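Local coordinates for putative 3-hydroxybutyryl-CoA dehydratase (Rhodopseudomonas palustris, PDB 3HIN), which probably acts as a lyase of the enoyl-CoA hydratase/isomerase (crotonase) family, adding water to or removing it from acyl-CoA thioesters, at residues D21-V26 with K200-G205; I29-P34 with N38-G43; C51-P56 with F99-Y104. All coordinates share one frame; numbering follows the deposited sequence.

Contact 1 (D21-V26 with K200-G205); sequences DTVGPV and KALELG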
# COMPACT_ATOMS: atom_id res chain seq x y z
N ASP A 21 16.12 -5.27 33.48
CA ASP A 21 16.67 -4.51 34.62
C ASP A 21 16.50 -3.04 34.30
O ASP A 21 16.13 -2.68 33.21
CB ASP A 21 18.15 -4.83 34.85
CG ASP A 21 18.58 -4.62 36.30
OD1 ASP A 21 17.75 -4.27 37.19
OD2 ASP A 21 19.78 -4.80 36.54
N THR A 22 16.87 -2.21 35.26
CA THR A 22 16.81 -0.78 35.12
C THR A 22 18.17 -0.35 35.59
O THR A 22 18.50 -0.57 36.76
CB THR A 22 15.75 -0.23 36.08
OG1 THR A 22 14.49 -0.67 35.60
CG2 THR A 22 15.75 1.32 36.11
N VAL A 23 18.98 0.20 34.68
CA VAL A 23 20.27 0.76 35.07
C VAL A 23 20.24 2.29 34.91
O VAL A 23 20.25 2.80 33.79
CB VAL A 23 21.43 0.17 34.28
CG1 VAL A 23 22.77 0.62 34.92
CG2 VAL A 23 21.33 -1.35 34.25
N GLY A 24 20.16 3.02 36.03
CA GLY A 24 19.92 4.46 35.98
C GLY A 24 18.61 4.67 35.23
O GLY A 24 17.62 4.05 35.55
N PRO A 25 18.62 5.51 34.19
CA PRO A 25 17.30 5.75 33.57
C PRO A 25 17.07 4.89 32.31
O PRO A 25 16.23 5.23 31.46
CB PRO A 25 17.38 7.24 33.23
CG PRO A 25 18.82 7.36 32.69
CD PRO A 25 19.65 6.41 33.64
N VAL A 26 17.86 3.82 32.18
CA VAL A 26 17.79 2.90 31.06
C VAL A 26 17.16 1.56 31.46
O VAL A 26 17.70 0.81 32.32
CB VAL A 26 19.19 2.63 30.46
CG1 VAL A 26 19.07 1.78 29.15
CG2 VAL A 26 19.88 3.97 30.17
N LYS A 200 28.38 -0.42 24.70
CA LYS A 200 28.17 0.76 23.85
C LYS A 200 26.68 1.22 23.92
O LYS A 200 26.37 2.41 24.10
CB LYS A 200 28.60 0.52 22.40
CG LYS A 200 28.34 1.75 21.50
CD LYS A 200 29.29 2.93 21.93
CE LYS A 200 29.40 4.01 20.86
NZ LYS A 200 30.26 5.16 21.28
N ALA A 201 25.78 0.26 23.83
CA ALA A 201 24.36 0.58 23.73
C ALA A 201 23.98 1.27 25.00
O ALA A 201 23.16 2.20 24.97
CB ALA A 201 23.51 -0.68 23.52
N LEU A 202 24.56 0.82 26.11
CA LEU A 202 24.23 1.43 27.37
C LEU A 202 24.84 2.84 27.50
O LEU A 202 24.21 3.74 28.04
CB LEU A 202 24.64 0.54 28.53
CG LEU A 202 24.08 0.93 29.91
CD1 LEU A 202 22.56 0.91 30.02
CD2 LEU A 202 24.68 0.08 31.10
N GLU A 203 26.03 3.08 27.00
CA GLU A 203 26.44 4.48 27.01
C GLU A 203 25.59 5.38 26.08
O GLU A 203 25.33 6.53 26.41
CB GLU A 203 27.94 4.64 26.77
CG GLU A 203 28.29 4.46 25.33
CD GLU A 203 29.39 5.41 24.83
OE1 GLU A 203 30.51 5.32 25.40
OE2 GLU A 203 29.12 6.15 23.84
N LEU A 204 25.14 4.86 24.93
CA LEU A 204 24.18 5.60 24.12
C LEU A 204 22.90 5.85 24.86
O LEU A 204 22.35 6.93 24.77
CB LEU A 204 23.89 4.90 22.79
CG LEU A 204 25.11 4.80 21.88
CD1 LEU A 204 24.75 4.04 20.64
CD2 LEU A 204 25.58 6.14 21.45
N GLY A 205 22.40 4.86 25.61
CA GLY A 205 21.12 5.09 26.35
C GLY A 205 21.30 6.18 27.41
O GLY A 205 20.45 7.07 27.56
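A 2.8 Å hydrogen bond from V23 N to V26 O, answered by V26 N to V23 O at 3.1 Å, fixes the two valines that face the helix of K200-G205. This reciprocal pair closes a type II' turn. G24 takes its first inner position with phi 57° and psi -127°, a backbone shape that favours glycine, and P25 takes the second. Across the contact everything is apolar. L202 divides its two methyls between the valines: CD1 lies against V26 CG1 at 3.7 Å, while CD2 reaches V23 CG1 more loosely at 4.3 Å. In V26, a chi1 of -173° sets CG1 opposite the backbone N and aims it at L202. The other branch, V26 CG2, settles on G205 C at 3.8 Å. G205 has no side chain, which permits so close an approach to the helix backbone. Along the same helix A201 rests on I110 and A112, and L204 on I130 and V132, so the helix spans several strands and meets V26 at the sheet's hairpin end. The arrangement is a tight two-residue beta hairpin whose return strand packs under a helix, as in the layered alpha/beta core of the crotonase fold.

Contact 2 (I29-P34 with N38-G43); sequences IGLNRP and NALNDG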
# COMPACT_ATOMS: atom_id res chain seq x y z
N ILE A 29 16.53 -4.74 28.43
CA ILE A 29 15.67 -5.86 28.11
C ILE A 29 16.44 -6.97 27.40
O ILE A 29 16.70 -6.90 26.20
CB ILE A 29 14.54 -5.43 27.18
CG1 ILE A 29 13.61 -4.42 27.85
CG2 ILE A 29 13.71 -6.67 26.81
CD1 ILE A 29 12.47 -3.87 26.89
N GLY A 30 16.76 -8.04 28.12
CA GLY A 30 17.62 -9.05 27.51
C GLY A 30 16.85 -10.23 27.03
O GLY A 30 16.13 -10.81 27.79
N LEU A 31 16.98 -10.56 25.75
CA LEU A 31 16.30 -11.72 25.19
C LEU A 31 17.02 -12.94 25.77
O LEU A 31 18.25 -13.08 25.67
CB LEU A 31 16.45 -11.73 23.66
CG LEU A 31 15.47 -10.90 22.80
CD1 LEU A 31 14.86 -9.68 23.45
CD2 LEU A 31 16.08 -10.60 21.46
N ASN A 32 16.21 -13.83 26.35
CA ASN A 32 16.73 -14.83 27.22
C ASN A 32 16.18 -16.22 26.87
O ASN A 32 15.55 -16.85 27.70
CB ASN A 32 16.39 -14.45 28.66
CG ASN A 32 17.06 -15.37 29.68
OD1 ASN A 32 18.18 -15.85 29.46
ND2 ASN A 32 16.38 -15.64 30.80
N ARG A 33 16.41 -16.69 25.65
CA ARG A 33 16.14 -18.09 25.30
C ARG A 33 17.41 -18.60 24.68
O ARG A 33 17.45 -18.95 23.53
CB ARG A 33 14.96 -18.22 24.36
CG ARG A 33 13.73 -17.64 24.87
CD ARG A 33 12.64 -17.88 23.87
NE ARG A 33 12.14 -19.23 24.10
CZ ARG A 33 11.64 -19.99 23.13
NH1 ARG A 33 11.22 -21.21 23.41
NH2 ARG A 33 11.58 -19.52 21.88
N PRO A 34 18.50 -18.57 25.46
CA PRO A 34 19.81 -18.83 24.86
C PRO A 34 20.01 -20.25 24.23
O PRO A 34 20.79 -20.39 23.27
CB PRO A 34 20.80 -18.54 26.02
CG PRO A 34 19.93 -18.65 27.30
CD PRO A 34 18.59 -18.13 26.87
N ASN A 38 17.81 -17.36 21.31
CA ASN A 38 16.87 -16.27 21.50
C ASN A 38 15.84 -16.24 20.38
O ASN A 38 15.33 -15.18 19.98
CB ASN A 38 17.64 -14.94 21.61
CG ASN A 38 18.47 -14.84 22.90
OD1 ASN A 38 18.19 -15.54 23.89
ND2 ASN A 38 19.56 -14.01 22.87
N ALA A 39 15.56 -17.43 19.85
CA ALA A 39 14.45 -17.61 18.97
C ALA A 39 13.18 -16.97 19.56
O ALA A 39 12.78 -17.24 20.70
CB ALA A 39 14.23 -19.12 18.72
N LEU A 40 12.54 -16.12 18.76
CA LEU A 40 11.31 -15.43 19.16
C LEU A 40 10.13 -16.39 19.13
O LEU A 40 10.08 -17.23 18.26
CB LEU A 40 11.03 -14.26 18.20
CG LEU A 40 12.22 -13.36 17.92
CD1 LEU A 40 11.81 -12.23 16.92
CD2 LEU A 40 12.90 -12.82 19.27
N ASN A 41 9.21 -16.28 20.10
CA ASN A 41 7.96 -17.05 20.11
C ASN A 41 6.87 -16.18 20.69
O ASN A 41 7.15 -15.06 21.16
CB ASN A 41 8.10 -18.38 20.90
CG ASN A 41 8.33 -18.15 22.40
OD1 ASN A 41 8.38 -17.02 22.91
ND2 ASN A 41 8.45 -19.24 23.12
N ASP A 42 5.64 -16.67 20.71
CA ASP A 42 4.53 -15.76 21.09
C ASP A 42 4.62 -15.24 22.50
O ASP A 42 4.26 -14.11 22.74
CB ASP A 42 3.14 -16.35 20.86
CG ASP A 42 2.88 -16.67 19.38
OD1 ASP A 42 3.53 -16.04 18.53
OD2 ASP A 42 2.04 -17.57 19.05
N GLY A 43 5.11 -16.04 23.43
CA GLY A 43 5.12 -15.58 24.80
C GLY A 43 6.28 -14.60 25.03
O GLY A 43 6.23 -13.71 25.88
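R33 NH2 donates to A39 O at 2.8 Å (N-H...O 157°), with the oxygen close to the guanidinium plane although the donor stands above the plane of the A39 carbonyl. The same guanidinium is paired in salt bridges with D76 and, through NH1, with E79. Two backbone-linked bonds anchor the root of this arm: R33 N to N38 OD1 at 2.8 Å and N38 N to R33 O at 2.8 Å. The N38 amide is held in rotation from its other end, since ND2 donates to F71 O and I67 O. A bend at chi3 (82°) turns the R33 chain so that one guanidinium face lies beneath the amide of N41, ND2 sitting 3.3 Å from CZ, with the planes 22° apart. The facing nitrogens are both donors and do not bond each other; E79 accepts from both groups, while N41 OD1 caps the following helix at L44 N. These links close the loop between strand 26-31 and helix 42-51 of a beta-alpha-beta unit. With a methionine in place of R33, A39 O would probably lose its donor and the D76 and E79 carboxylates their shared counter-charge. Outside the polar cluster, L31 CB abuts N38 CG at 3.8 Å, and L31 CD2 comes within 4.5 Å of L40 CD2, beside L18 and I64.

Contact 3 (C51-P56 with F99-Y104); sequences CLTDIP and FDKIQY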
# COMPACT_ATOMS: atom_id res chain seq x y z
N CYS A 51 6.68 -5.20 28.52
CA CYS A 51 7.76 -4.34 29.03
C CYS A 51 7.69 -2.95 28.41
O CYS A 51 7.99 -1.99 29.07
CB CYS A 51 9.11 -4.87 28.64
SG CYS A 51 9.55 -6.27 29.52
N LEU A 52 7.31 -2.87 27.13
CA LEU A 52 7.12 -1.57 26.48
C LEU A 52 5.71 -0.95 26.64
O LEU A 52 5.39 0.02 25.99
CB LEU A 52 7.52 -1.68 25.03
CG LEU A 52 8.79 -2.50 24.80
CD1 LEU A 52 8.90 -2.95 23.34
CD2 LEU A 52 9.99 -1.64 25.16
N THR A 53 4.86 -1.48 27.52
CA THR A 53 3.57 -0.81 27.76
C THR A 53 3.67 -0.03 29.07
O THR A 53 4.13 -0.57 30.06
CB THR A 53 2.41 -1.85 27.72
OG1 THR A 53 2.46 -2.48 26.43
CG2 THR A 53 1.02 -1.17 27.87
N ASP A 54 3.27 1.25 29.06
CA ASP A 54 3.22 2.05 30.30
C ASP A 54 4.58 2.05 30.96
O ASP A 54 4.72 1.75 32.15
CB ASP A 54 2.17 1.51 31.30
CG ASP A 54 0.75 1.62 30.78
OD1 ASP A 54 0.46 2.52 29.95
OD2 ASP A 54 -0.10 0.81 31.19
N ILE A 55 5.60 2.37 30.16
CA ILE A 55 6.99 2.38 30.60
C ILE A 55 7.08 3.49 31.64
O ILE A 55 6.78 4.65 31.31
CB ILE A 55 7.93 2.78 29.40
CG1 ILE A 55 7.87 1.75 28.28
CG2 ILE A 55 9.35 3.11 29.89
CD1 ILE A 55 8.76 2.08 27.07
N PRO A 56 7.50 3.16 32.86
CA PRO A 56 7.47 4.19 33.91
C PRO A 56 8.24 5.49 33.55
O PRO A 56 9.17 5.50 32.69
CB PRO A 56 8.08 3.48 35.14
CG PRO A 56 8.39 2.02 34.74
CD PRO A 56 8.19 1.90 33.25
N PHE A 99 5.96 -4.78 17.67
CA PHE A 99 7.02 -3.89 17.15
C PHE A 99 6.61 -2.43 17.10
O PHE A 99 7.48 -1.54 17.10
CB PHE A 99 7.48 -4.37 15.78
CG PHE A 99 8.22 -5.69 15.82
CD1 PHE A 99 8.86 -6.09 17.00
CD2 PHE A 99 8.29 -6.52 14.68
CE1 PHE A 99 9.58 -7.33 17.07
CE2 PHE A 99 8.99 -7.74 14.72
CZ PHE A 99 9.67 -8.12 15.91
N ASP A 100 5.31 -2.15 17.02
CA ASP A 100 4.88 -0.75 17.07
C ASP A 100 5.31 -0.16 18.42
O ASP A 100 5.61 1.02 18.50
CB ASP A 100 3.34 -0.62 16.96
CG ASP A 100 2.83 -0.62 15.53
OD1 ASP A 100 1.65 -0.95 15.41
OD2 ASP A 100 3.56 -0.36 14.52
N LYS A 101 5.31 -0.96 19.49
CA LYS A 101 5.72 -0.39 20.80
C LYS A 101 7.22 -0.10 20.83
O LYS A 101 7.67 0.62 21.68
CB LYS A 101 5.41 -1.39 21.92
CG LYS A 101 3.96 -1.83 21.93
CD LYS A 101 3.05 -0.70 22.27
CE LYS A 101 1.92 -1.21 23.19
NZ LYS A 101 1.24 -0.02 23.84
N ILE A 102 7.99 -0.68 19.93
CA ILE A 102 9.38 -0.29 19.79
C ILE A 102 9.50 0.97 18.93
O ILE A 102 10.02 2.00 19.37
CB ILE A 102 10.15 -1.39 19.08
CG1 ILE A 102 9.92 -2.74 19.81
CG2 ILE A 102 11.66 -1.04 19.03
CD1 ILE A 102 10.97 -3.86 19.40
N GLN A 103 9.03 0.88 17.69
CA GLN A 103 9.09 2.02 16.77
C GLN A 103 8.54 3.31 17.38
O GLN A 103 9.18 4.36 17.28
CB GLN A 103 8.23 1.74 15.49
CG GLN A 103 8.40 2.89 14.40
CD GLN A 103 7.81 2.50 13.02
OE1 GLN A 103 7.40 1.36 12.82
NE2 GLN A 103 7.79 3.44 12.07
N TYR A 104 7.36 3.21 18.01
CA TYR A 104 6.65 4.38 18.47
C TYR A 104 6.82 4.50 19.97
O TYR A 104 6.02 5.16 20.64
CB TYR A 104 5.15 4.38 18.03
CG TYR A 104 5.03 4.39 16.53
CD1 TYR A 104 4.59 3.23 15.83
CD2 TYR A 104 5.46 5.50 15.79
CE1 TYR A 104 4.55 3.23 14.42
CE2 TYR A 104 5.42 5.52 14.39
CZ TYR A 104 4.91 4.37 13.72
OH TYR A 104 4.86 4.36 12.31
O HOH W 1 6.35 1.80 23.83
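L52 lies alongside the root of K101, CB against CB at 3.8 Å, the two side chains running past each other in opposite senses. Further out, L52 CD1 reaches I102 CG1 at 3.7 Å. The chi1 of L52 (-42°) places CG beside its backbone N and carries CD1 over to the helix of F99-Q103. The CB of I102 leaves the backbone away from L52, and its side chain also packs on L124 and A127 of helix 120-127, so L52 meets just the flank of its CG1 branch.

The polar link is indirect. One water donates to L52 O at 3.0 Å and to K101 O at 2.8 Å, spending both protons on two carbonyls. L52 is the first residue past helix 42-51, and K101 stands in the last turn of helix 85-103, so the water serves backbone oxygens at two C-terminal helix ends.

Beside this, T53 OG1 touches the aliphatic K101 CE at 3.5 Å; its polar partner is K49 O, in the turn before. K101 NZ stays 3.8 Å from T53 OG1 in no bond with it.

On the strand side, L52 also rests on I29. The leucine thus stands between the sheet and helix 85-103, at the point where helix 42-51 gives way to the loop returning to strand 61-66, a junction of two helix C-terminal ends over the sheet, as in the layered crotonase core.

Contacts 2 and 3 meet directly, as the distances prove: I29 CD1 packs on L52 CD2 at 3.8 Å and on C51 CB at 3.9 Å, although their centres are 16 Å apart. Helix 42-51 joins them, beginning in contact 2 and ending in contact 3. Contact 1 lies across the sheet from contact 3. V26 and I29, three residues apart on strand 26-31, point to opposite faces, one toward helix 197-208 and the other toward L52; nearest atoms of contacts 1 and 3 are about 7 Å apart. Contacts 1 and 2 adjoin along the chain, centres 20 Å apart. No substrate is present in any contact, so their place relative to a CoA-binding pocket, expected from the family, is not fixed here.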